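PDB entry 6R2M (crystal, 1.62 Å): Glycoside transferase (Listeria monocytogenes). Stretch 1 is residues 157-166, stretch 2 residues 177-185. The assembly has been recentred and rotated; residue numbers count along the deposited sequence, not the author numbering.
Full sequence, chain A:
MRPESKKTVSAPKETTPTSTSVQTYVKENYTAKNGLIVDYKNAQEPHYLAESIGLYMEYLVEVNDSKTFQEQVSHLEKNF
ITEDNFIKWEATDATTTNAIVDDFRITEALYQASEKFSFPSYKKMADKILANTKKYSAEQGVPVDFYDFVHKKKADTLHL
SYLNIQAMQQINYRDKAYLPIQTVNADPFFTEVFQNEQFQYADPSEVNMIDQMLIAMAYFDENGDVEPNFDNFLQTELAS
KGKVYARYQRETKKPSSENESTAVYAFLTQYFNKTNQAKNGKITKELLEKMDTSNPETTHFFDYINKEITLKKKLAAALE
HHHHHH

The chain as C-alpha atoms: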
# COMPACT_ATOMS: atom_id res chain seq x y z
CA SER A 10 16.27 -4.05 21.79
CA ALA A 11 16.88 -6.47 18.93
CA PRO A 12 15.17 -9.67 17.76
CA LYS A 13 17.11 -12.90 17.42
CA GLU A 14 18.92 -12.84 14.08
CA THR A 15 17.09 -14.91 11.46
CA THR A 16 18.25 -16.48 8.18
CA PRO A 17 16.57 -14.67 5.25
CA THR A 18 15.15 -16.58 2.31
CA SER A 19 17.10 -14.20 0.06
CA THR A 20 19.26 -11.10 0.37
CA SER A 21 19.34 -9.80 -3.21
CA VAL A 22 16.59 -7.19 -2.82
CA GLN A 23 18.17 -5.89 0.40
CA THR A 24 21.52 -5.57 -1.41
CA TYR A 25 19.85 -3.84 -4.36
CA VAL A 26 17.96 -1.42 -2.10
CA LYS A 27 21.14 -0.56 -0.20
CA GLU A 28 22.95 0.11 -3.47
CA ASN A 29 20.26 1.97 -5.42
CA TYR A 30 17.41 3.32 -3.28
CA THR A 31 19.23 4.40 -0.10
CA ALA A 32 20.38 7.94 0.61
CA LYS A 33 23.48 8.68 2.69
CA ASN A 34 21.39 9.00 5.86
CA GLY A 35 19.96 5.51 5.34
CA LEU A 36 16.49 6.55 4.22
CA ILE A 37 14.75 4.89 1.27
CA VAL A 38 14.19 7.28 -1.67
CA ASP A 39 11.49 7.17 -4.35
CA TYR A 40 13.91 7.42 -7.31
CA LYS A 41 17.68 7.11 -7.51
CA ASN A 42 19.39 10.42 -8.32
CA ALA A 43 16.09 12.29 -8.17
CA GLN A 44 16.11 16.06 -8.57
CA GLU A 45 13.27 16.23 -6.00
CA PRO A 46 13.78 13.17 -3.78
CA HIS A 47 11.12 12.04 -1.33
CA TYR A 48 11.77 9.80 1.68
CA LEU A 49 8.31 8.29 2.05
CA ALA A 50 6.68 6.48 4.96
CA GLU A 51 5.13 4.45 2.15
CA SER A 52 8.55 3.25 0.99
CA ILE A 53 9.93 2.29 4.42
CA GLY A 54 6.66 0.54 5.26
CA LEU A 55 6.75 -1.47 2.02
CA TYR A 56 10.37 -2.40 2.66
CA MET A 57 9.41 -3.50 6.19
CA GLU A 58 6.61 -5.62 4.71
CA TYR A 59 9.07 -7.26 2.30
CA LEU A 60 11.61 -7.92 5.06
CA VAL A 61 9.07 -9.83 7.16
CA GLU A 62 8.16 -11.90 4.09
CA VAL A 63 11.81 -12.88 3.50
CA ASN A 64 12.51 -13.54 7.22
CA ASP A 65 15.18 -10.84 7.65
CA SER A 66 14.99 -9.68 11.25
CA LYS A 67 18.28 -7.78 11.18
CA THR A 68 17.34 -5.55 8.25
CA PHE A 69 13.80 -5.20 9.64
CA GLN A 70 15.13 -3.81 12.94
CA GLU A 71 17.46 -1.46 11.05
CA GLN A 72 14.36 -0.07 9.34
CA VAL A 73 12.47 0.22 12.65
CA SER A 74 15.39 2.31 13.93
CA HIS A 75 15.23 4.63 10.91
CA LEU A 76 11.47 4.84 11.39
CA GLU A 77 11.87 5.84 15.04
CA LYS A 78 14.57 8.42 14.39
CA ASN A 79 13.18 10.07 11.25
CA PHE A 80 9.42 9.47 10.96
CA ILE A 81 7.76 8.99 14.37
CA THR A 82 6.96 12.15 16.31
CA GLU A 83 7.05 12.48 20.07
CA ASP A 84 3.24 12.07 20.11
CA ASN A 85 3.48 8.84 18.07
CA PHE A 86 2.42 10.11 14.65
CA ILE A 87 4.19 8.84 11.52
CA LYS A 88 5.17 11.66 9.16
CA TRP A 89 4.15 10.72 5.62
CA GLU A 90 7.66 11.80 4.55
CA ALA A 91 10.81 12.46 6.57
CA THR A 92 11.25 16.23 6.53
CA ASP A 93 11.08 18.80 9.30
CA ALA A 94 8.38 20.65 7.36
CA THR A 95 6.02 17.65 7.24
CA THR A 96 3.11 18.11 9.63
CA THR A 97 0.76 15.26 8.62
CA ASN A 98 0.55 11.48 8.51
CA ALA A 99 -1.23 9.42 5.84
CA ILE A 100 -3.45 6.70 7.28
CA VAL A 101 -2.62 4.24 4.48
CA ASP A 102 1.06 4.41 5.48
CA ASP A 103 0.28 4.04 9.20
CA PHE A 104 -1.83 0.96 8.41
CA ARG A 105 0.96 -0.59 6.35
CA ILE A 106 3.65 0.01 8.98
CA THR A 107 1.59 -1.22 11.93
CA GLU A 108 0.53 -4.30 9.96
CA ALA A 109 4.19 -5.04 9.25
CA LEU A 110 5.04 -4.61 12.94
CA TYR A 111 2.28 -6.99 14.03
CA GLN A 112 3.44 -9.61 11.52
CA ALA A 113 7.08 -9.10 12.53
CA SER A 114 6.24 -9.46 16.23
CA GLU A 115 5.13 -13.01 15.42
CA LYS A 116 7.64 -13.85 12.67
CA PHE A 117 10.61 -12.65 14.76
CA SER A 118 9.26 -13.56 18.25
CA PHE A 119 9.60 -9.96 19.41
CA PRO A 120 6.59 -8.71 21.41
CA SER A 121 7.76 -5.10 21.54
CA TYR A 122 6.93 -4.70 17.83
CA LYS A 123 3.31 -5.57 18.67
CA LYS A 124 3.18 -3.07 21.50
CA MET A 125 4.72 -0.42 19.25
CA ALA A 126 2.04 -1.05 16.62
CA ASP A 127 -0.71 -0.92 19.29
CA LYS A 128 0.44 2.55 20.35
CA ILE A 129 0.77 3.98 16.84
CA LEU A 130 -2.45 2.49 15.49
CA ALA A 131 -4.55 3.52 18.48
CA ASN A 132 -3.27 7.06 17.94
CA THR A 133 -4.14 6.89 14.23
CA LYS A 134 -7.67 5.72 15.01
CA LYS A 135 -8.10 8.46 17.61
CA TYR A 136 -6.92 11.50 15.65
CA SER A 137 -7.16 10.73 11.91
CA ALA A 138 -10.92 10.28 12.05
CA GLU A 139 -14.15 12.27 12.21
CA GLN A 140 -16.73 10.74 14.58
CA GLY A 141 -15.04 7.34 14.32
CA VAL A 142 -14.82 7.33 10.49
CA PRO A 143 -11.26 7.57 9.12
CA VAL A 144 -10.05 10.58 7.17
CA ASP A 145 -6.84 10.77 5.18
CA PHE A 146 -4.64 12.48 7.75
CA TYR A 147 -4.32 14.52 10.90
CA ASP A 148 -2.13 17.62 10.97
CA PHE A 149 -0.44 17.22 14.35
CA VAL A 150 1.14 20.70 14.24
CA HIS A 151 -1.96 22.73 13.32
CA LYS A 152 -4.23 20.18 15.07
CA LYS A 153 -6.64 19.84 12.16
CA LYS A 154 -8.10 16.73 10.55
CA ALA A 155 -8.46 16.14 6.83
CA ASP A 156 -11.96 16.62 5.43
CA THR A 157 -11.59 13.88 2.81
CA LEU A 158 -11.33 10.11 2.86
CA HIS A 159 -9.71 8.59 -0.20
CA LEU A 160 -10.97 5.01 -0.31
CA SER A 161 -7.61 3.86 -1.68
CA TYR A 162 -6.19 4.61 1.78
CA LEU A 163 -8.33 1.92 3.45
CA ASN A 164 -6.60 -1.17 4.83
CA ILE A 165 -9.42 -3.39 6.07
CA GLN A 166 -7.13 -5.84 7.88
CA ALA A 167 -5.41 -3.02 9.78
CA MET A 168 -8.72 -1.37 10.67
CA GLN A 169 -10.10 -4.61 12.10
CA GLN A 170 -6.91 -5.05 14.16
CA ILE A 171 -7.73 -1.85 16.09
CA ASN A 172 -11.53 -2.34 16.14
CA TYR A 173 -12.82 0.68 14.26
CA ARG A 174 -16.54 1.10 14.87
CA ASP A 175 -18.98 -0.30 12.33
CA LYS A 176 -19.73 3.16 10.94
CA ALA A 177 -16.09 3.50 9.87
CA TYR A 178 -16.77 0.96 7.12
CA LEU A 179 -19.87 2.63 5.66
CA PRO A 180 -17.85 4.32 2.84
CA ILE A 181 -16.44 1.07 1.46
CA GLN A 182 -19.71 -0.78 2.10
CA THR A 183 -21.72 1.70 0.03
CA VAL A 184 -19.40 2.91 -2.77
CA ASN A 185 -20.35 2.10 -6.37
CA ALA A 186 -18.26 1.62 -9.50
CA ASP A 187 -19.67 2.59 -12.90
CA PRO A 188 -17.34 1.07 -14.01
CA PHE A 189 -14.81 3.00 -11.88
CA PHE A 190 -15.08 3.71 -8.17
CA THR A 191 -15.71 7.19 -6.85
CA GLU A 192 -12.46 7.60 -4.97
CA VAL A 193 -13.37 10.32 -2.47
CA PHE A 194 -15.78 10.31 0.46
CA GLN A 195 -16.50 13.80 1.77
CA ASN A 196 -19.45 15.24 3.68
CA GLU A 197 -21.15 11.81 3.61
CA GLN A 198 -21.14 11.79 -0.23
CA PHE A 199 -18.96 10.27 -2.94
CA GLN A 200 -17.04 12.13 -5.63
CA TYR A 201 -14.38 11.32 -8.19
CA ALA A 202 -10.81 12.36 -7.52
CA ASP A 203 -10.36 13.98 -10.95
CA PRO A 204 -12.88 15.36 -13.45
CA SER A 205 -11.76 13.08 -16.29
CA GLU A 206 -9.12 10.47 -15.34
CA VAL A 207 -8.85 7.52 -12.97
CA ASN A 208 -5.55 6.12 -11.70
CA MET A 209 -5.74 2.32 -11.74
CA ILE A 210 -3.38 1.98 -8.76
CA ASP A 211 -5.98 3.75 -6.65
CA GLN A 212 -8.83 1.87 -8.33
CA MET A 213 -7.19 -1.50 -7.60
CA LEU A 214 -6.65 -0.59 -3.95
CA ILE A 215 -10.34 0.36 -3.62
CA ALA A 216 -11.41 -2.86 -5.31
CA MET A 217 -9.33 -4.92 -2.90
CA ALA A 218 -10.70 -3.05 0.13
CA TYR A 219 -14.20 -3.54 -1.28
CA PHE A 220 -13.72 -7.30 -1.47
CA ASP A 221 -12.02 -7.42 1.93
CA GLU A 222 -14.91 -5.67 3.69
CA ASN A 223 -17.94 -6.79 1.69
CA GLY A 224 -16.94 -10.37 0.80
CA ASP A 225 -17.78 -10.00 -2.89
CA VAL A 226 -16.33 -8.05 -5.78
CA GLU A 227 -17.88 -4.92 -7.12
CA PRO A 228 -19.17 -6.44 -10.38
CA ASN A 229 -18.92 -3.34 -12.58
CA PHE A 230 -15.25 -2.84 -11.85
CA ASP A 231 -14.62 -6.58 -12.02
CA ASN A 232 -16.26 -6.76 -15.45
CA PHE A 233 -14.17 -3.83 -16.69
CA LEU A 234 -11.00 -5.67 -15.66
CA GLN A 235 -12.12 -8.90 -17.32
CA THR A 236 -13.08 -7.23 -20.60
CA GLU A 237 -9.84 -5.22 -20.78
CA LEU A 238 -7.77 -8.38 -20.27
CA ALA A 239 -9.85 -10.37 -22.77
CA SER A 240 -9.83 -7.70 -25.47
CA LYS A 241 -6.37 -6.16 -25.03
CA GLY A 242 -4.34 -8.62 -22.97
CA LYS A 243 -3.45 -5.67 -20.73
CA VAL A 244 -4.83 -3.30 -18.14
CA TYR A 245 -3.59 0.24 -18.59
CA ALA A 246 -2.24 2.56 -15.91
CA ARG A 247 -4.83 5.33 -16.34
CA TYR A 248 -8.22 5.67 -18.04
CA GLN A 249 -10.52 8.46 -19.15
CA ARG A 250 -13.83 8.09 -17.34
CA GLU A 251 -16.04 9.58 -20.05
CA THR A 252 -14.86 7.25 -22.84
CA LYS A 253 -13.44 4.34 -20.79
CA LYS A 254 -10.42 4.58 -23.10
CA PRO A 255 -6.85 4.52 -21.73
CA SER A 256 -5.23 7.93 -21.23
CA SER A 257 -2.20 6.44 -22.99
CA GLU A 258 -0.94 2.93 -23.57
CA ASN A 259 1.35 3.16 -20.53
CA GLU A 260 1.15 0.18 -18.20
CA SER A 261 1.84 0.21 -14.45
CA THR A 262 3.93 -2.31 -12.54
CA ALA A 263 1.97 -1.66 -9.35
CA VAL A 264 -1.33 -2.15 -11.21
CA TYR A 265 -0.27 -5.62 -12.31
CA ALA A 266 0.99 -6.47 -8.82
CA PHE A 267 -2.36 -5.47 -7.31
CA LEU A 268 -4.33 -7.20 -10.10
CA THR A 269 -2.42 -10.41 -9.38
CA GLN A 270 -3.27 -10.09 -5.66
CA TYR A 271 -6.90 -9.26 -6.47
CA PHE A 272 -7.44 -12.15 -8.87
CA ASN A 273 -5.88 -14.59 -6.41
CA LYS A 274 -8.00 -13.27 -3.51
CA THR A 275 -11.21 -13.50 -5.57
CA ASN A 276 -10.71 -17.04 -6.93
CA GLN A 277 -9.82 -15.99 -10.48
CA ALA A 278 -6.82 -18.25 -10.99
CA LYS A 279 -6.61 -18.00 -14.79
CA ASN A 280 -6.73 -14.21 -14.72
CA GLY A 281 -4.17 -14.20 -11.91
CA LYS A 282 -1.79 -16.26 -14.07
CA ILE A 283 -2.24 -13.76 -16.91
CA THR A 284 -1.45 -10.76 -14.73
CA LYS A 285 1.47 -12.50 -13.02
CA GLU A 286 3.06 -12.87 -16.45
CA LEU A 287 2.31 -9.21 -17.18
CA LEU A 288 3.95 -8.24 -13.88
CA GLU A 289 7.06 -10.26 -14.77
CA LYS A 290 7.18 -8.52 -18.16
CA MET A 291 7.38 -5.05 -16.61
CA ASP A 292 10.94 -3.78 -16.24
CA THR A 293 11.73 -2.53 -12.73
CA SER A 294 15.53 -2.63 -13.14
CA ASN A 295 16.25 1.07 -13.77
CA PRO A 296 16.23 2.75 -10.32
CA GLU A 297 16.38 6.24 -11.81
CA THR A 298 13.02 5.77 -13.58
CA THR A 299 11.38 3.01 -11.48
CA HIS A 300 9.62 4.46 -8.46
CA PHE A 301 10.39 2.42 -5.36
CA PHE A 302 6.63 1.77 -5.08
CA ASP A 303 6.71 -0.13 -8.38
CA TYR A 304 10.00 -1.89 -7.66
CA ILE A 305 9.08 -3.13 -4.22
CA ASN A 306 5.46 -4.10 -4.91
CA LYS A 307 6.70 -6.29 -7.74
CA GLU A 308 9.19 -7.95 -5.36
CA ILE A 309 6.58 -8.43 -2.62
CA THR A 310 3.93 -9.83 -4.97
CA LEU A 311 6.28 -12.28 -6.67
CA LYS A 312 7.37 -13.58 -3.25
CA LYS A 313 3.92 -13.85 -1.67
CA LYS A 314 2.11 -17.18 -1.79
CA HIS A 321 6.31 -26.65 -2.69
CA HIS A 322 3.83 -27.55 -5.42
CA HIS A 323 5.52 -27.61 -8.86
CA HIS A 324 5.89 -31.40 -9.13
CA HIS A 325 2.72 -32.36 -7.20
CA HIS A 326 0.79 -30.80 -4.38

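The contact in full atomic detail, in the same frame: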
# COMPACT_ATOMS: atom_id res chain seq x y z
N THR A 157 -11.35 14.87 3.85
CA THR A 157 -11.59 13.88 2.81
C THR A 157 -11.19 12.51 3.33
O THR A 157 -10.29 12.38 4.16
CB THR A 157 -10.78 14.15 1.52
OG1 THR A 157 -9.38 14.22 1.82
CG2 THR A 157 -11.20 15.46 0.90
N LEU A 158 -11.85 11.48 2.80
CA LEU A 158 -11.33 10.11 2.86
C LEU A 158 -11.18 9.60 1.44
O LEU A 158 -12.18 9.46 0.73
CB LEU A 158 -12.24 9.18 3.66
CG LEU A 158 -11.86 7.70 3.60
CD1 LEU A 158 -10.49 7.47 4.26
CD2 LEU A 158 -12.93 6.81 4.23
N HIS A 159 -9.95 9.33 1.03
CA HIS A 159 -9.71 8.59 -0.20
C HIS A 159 -9.82 7.10 0.10
O HIS A 159 -9.10 6.58 0.96
CB HIS A 159 -8.35 8.96 -0.77
CG HIS A 159 -8.33 10.32 -1.39
ND1 HIS A 159 -8.40 11.48 -0.65
CD2 HIS A 159 -8.29 10.71 -2.69
CE1 HIS A 159 -8.39 12.52 -1.46
NE2 HIS A 159 -8.32 12.08 -2.71
N LEU A 160 -10.73 6.42 -0.61
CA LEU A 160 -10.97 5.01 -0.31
C LEU A 160 -9.75 4.15 -0.57
O LEU A 160 -9.63 3.06 0.00
CB LEU A 160 -12.16 4.51 -1.13
CG LEU A 160 -13.47 5.22 -0.78
CD1 LEU A 160 -14.58 4.72 -1.68
CD2 LEU A 160 -13.80 4.99 0.68
N SER A 161 -8.84 4.61 -1.43
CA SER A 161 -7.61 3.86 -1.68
C SER A 161 -6.68 3.84 -0.47
O SER A 161 -5.69 3.10 -0.49
CB SER A 161 -6.88 4.44 -2.89
OG SER A 161 -6.37 5.74 -2.60
N TYR A 162 -6.97 4.62 0.56
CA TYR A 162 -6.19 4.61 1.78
C TYR A 162 -6.68 3.55 2.77
O TYR A 162 -6.05 3.37 3.82
CB TYR A 162 -6.26 5.99 2.44
CG TYR A 162 -5.27 7.03 1.94
CD1 TYR A 162 -4.70 6.93 0.66
CD2 TYR A 162 -4.90 8.10 2.75
CE1 TYR A 162 -3.79 7.89 0.22
CE2 TYR A 162 -4.02 9.06 2.31
CZ TYR A 162 -3.45 8.94 1.05
OH TYR A 162 -2.55 9.91 0.63
N LEU A 163 -7.77 2.85 2.48
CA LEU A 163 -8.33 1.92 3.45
C LEU A 163 -7.55 0.61 3.44
O LEU A 163 -7.21 0.07 2.38
CB LEU A 163 -9.80 1.64 3.18
CG LEU A 163 -10.75 2.83 3.29
CD1 LEU A 163 -12.13 2.45 2.78
CD2 LEU A 163 -10.87 3.34 4.71
N ASN A 164 -7.25 0.12 4.64
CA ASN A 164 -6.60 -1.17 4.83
C ASN A 164 -7.52 -1.91 5.79
O ASN A 164 -7.51 -1.64 6.99
CB ASN A 164 -5.19 -0.98 5.38
CG ASN A 164 -4.42 -2.28 5.52
OD1 ASN A 164 -4.96 -3.31 5.93
ND2 ASN A 164 -3.13 -2.22 5.21
N ILE A 165 -8.37 -2.79 5.25
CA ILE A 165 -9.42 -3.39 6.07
C ILE A 165 -8.81 -4.25 7.18
O ILE A 165 -9.26 -4.22 8.32
CB ILE A 165 -10.38 -4.22 5.19
CG1 ILE A 165 -11.07 -3.31 4.17
CG2 ILE A 165 -11.41 -4.97 6.07
CD1 ILE A 165 -11.72 -2.05 4.76
N GLN A 166 -7.77 -5.02 6.85
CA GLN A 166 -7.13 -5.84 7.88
C GLN A 166 -6.61 -4.98 9.03
O GLN A 166 -6.84 -5.30 10.20
CB GLN A 166 -6.00 -6.67 7.26
CG GLN A 166 -5.17 -7.41 8.29
CD GLN A 166 -4.70 -8.77 7.82
OE1 GLN A 166 -5.45 -9.52 7.19
NE2 GLN A 166 -3.45 -9.09 8.11
N ALA A 177 -17.31 3.19 10.59
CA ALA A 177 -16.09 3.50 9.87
C ALA A 177 -16.05 2.83 8.51
O ALA A 177 -15.32 3.29 7.62
CB ALA A 177 -14.86 3.08 10.69
N TYR A 178 -16.80 1.75 8.34
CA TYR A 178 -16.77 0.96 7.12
C TYR A 178 -17.89 1.34 6.16
O TYR A 178 -17.92 0.81 5.03
CB TYR A 178 -16.85 -0.53 7.46
CG TYR A 178 -15.70 -0.99 8.34
CD1 TYR A 178 -14.54 -1.49 7.78
CD2 TYR A 178 -15.78 -0.91 9.73
CE1 TYR A 178 -13.49 -1.91 8.58
CE2 TYR A 178 -14.73 -1.32 10.53
CZ TYR A 178 -13.59 -1.82 9.95
OH TYR A 178 -12.54 -2.25 10.72
N LEU A 179 -18.78 2.24 6.55
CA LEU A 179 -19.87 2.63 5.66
C LEU A 179 -19.38 3.12 4.30
O LEU A 179 -20.01 2.78 3.29
CB LEU A 179 -20.76 3.70 6.32
CG LEU A 179 -22.09 3.96 5.60
CD1 LEU A 179 -23.09 2.89 5.98
CD2 LEU A 179 -22.65 5.34 5.93
N PRO A 180 -18.29 3.90 4.19
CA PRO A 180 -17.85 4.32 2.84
C PRO A 180 -17.57 3.15 1.92
O PRO A 180 -18.09 3.12 0.80
CB PRO A 180 -16.61 5.17 3.12
CG PRO A 180 -16.90 5.77 4.48
CD PRO A 180 -17.60 4.68 5.24
N ILE A 181 -16.77 2.17 2.36
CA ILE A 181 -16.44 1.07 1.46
C ILE A 181 -17.59 0.08 1.31
O ILE A 181 -17.65 -0.66 0.32
CB ILE A 181 -15.13 0.39 1.94
CG1 ILE A 181 -14.51 -0.48 0.84
CG2 ILE A 181 -15.37 -0.42 3.21
CD1 ILE A 181 -14.02 0.30 -0.38
N GLN A 182 -18.53 0.06 2.26
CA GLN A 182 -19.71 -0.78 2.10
C GLN A 182 -20.69 -0.24 1.08
O GLN A 182 -21.48 -1.02 0.54
CB GLN A 182 -20.44 -0.93 3.44
CG GLN A 182 -19.72 -1.83 4.42
CD GLN A 182 -20.28 -1.70 5.84
OE1 GLN A 182 -21.13 -0.85 6.10
NE2 GLN A 182 -19.80 -2.54 6.75
N THR A 183 -20.67 1.06 0.81
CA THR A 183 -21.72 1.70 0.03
C THR A 183 -21.23 2.34 -1.27
O THR A 183 -22.06 2.84 -2.04
CB THR A 183 -22.46 2.74 0.88
OG1 THR A 183 -21.55 3.73 1.38
CG2 THR A 183 -23.11 2.06 2.07
N VAL A 184 -19.92 2.33 -1.53
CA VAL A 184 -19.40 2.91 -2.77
C VAL A 184 -19.85 2.06 -3.96
O VAL A 184 -20.05 0.84 -3.85
CB VAL A 184 -17.86 3.01 -2.70
CG1 VAL A 184 -17.23 1.63 -2.68
CG2 VAL A 184 -17.31 3.83 -3.85
N ASN A 185 -20.04 2.73 -5.10
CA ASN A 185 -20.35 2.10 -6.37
C ASN A 185 -19.22 2.34 -7.36
O ASN A 185 -18.46 3.31 -7.25
CB ASN A 185 -21.66 2.66 -6.97
CG ASN A 185 -22.86 2.30 -6.14
OD1 ASN A 185 -22.95 1.18 -5.62
ND2 ASN A 185 -23.77 3.24 -5.97

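The contact between residues 157-166 and 177-185 is built mainly from apolar side chains; no hydrogen bond crosses it, and the two segments together bury 347 Å². Leu160, Ile181 and Ile165 contribute the largest shares of that surface.

Leu160, with 70 Å² covered, lies at the start of a short 3-10 segment and directs its CA-to-CB bond toward the second stretch. Its m,t rotamer extends the side chain so that the two methyl groups reach different parts of the opposing helix and its exit. CD2 packs on the ring of Pro180, 3.7 Å from Pro180 CB, whereas CD1 lies 3.6 Å from CG2 of Val184, the closest approach in the contact. Val184 is the first residue to leave helical backbone angles, so Leu160 spans the last turn of the helix and the point where the chain departs from it. A backbone hydrogen bond from Leu163 N to Leu160 O, 3.1 Å long, closes the turn that brings the next contacting leucine into place.

Ile181, with 57 Å² covered, also points toward its partner stretch, and its CA is 7.0 Å from that of Leu160. The extended m,t side chain of Leu163 places CD1 3.7 Å from Ile181 CB, at the base of the side chain. The CG2 methyl of Ile181 meets a second residue of the first stretch, lying 4.3 Å from Ile165 CD1. Ile181 thus receives side chains from both the loop and the beginning of the following helix.

Ile165 loses 56 Å² although its CA-to-CB bond points sideways. Its m,m rotamer carries the end of the side chain nearer to the second stretch, where CD1 serves two neighbours: besides Ile181, it approaches Tyr178, with Ile165 CD1 and Tyr178 CD1 4.2 Å apart. The methyl sits at the edge of the aromatic ring, near its plane, rather than over a face. Tyr178 likewise starts sideways and turns its end inward, so the end of Ile165 meets the CD1 edge of the Tyr178 ring while their CA atoms remain 8.6 Å apart.

At the strand, Leu158 adds a smaller contact, its CD2 lying 4.1 Å from Pro180 CG. Pro180 therefore touches both Leu158 and Leu160, which flank His159, a residue that makes no contact with the second stretch. The helical turn that presents Pro180 and Ile181 is held by its own backbone, including a 2.9 Å hydrogen bond from Gln182 N to Tyr178 O. Near its end, Thr183 OG1 donates a 2.6 Å hydrogen bond to Leu179 O, satisfying the hydroxyl within the helix; Thr183 takes no part in the contact.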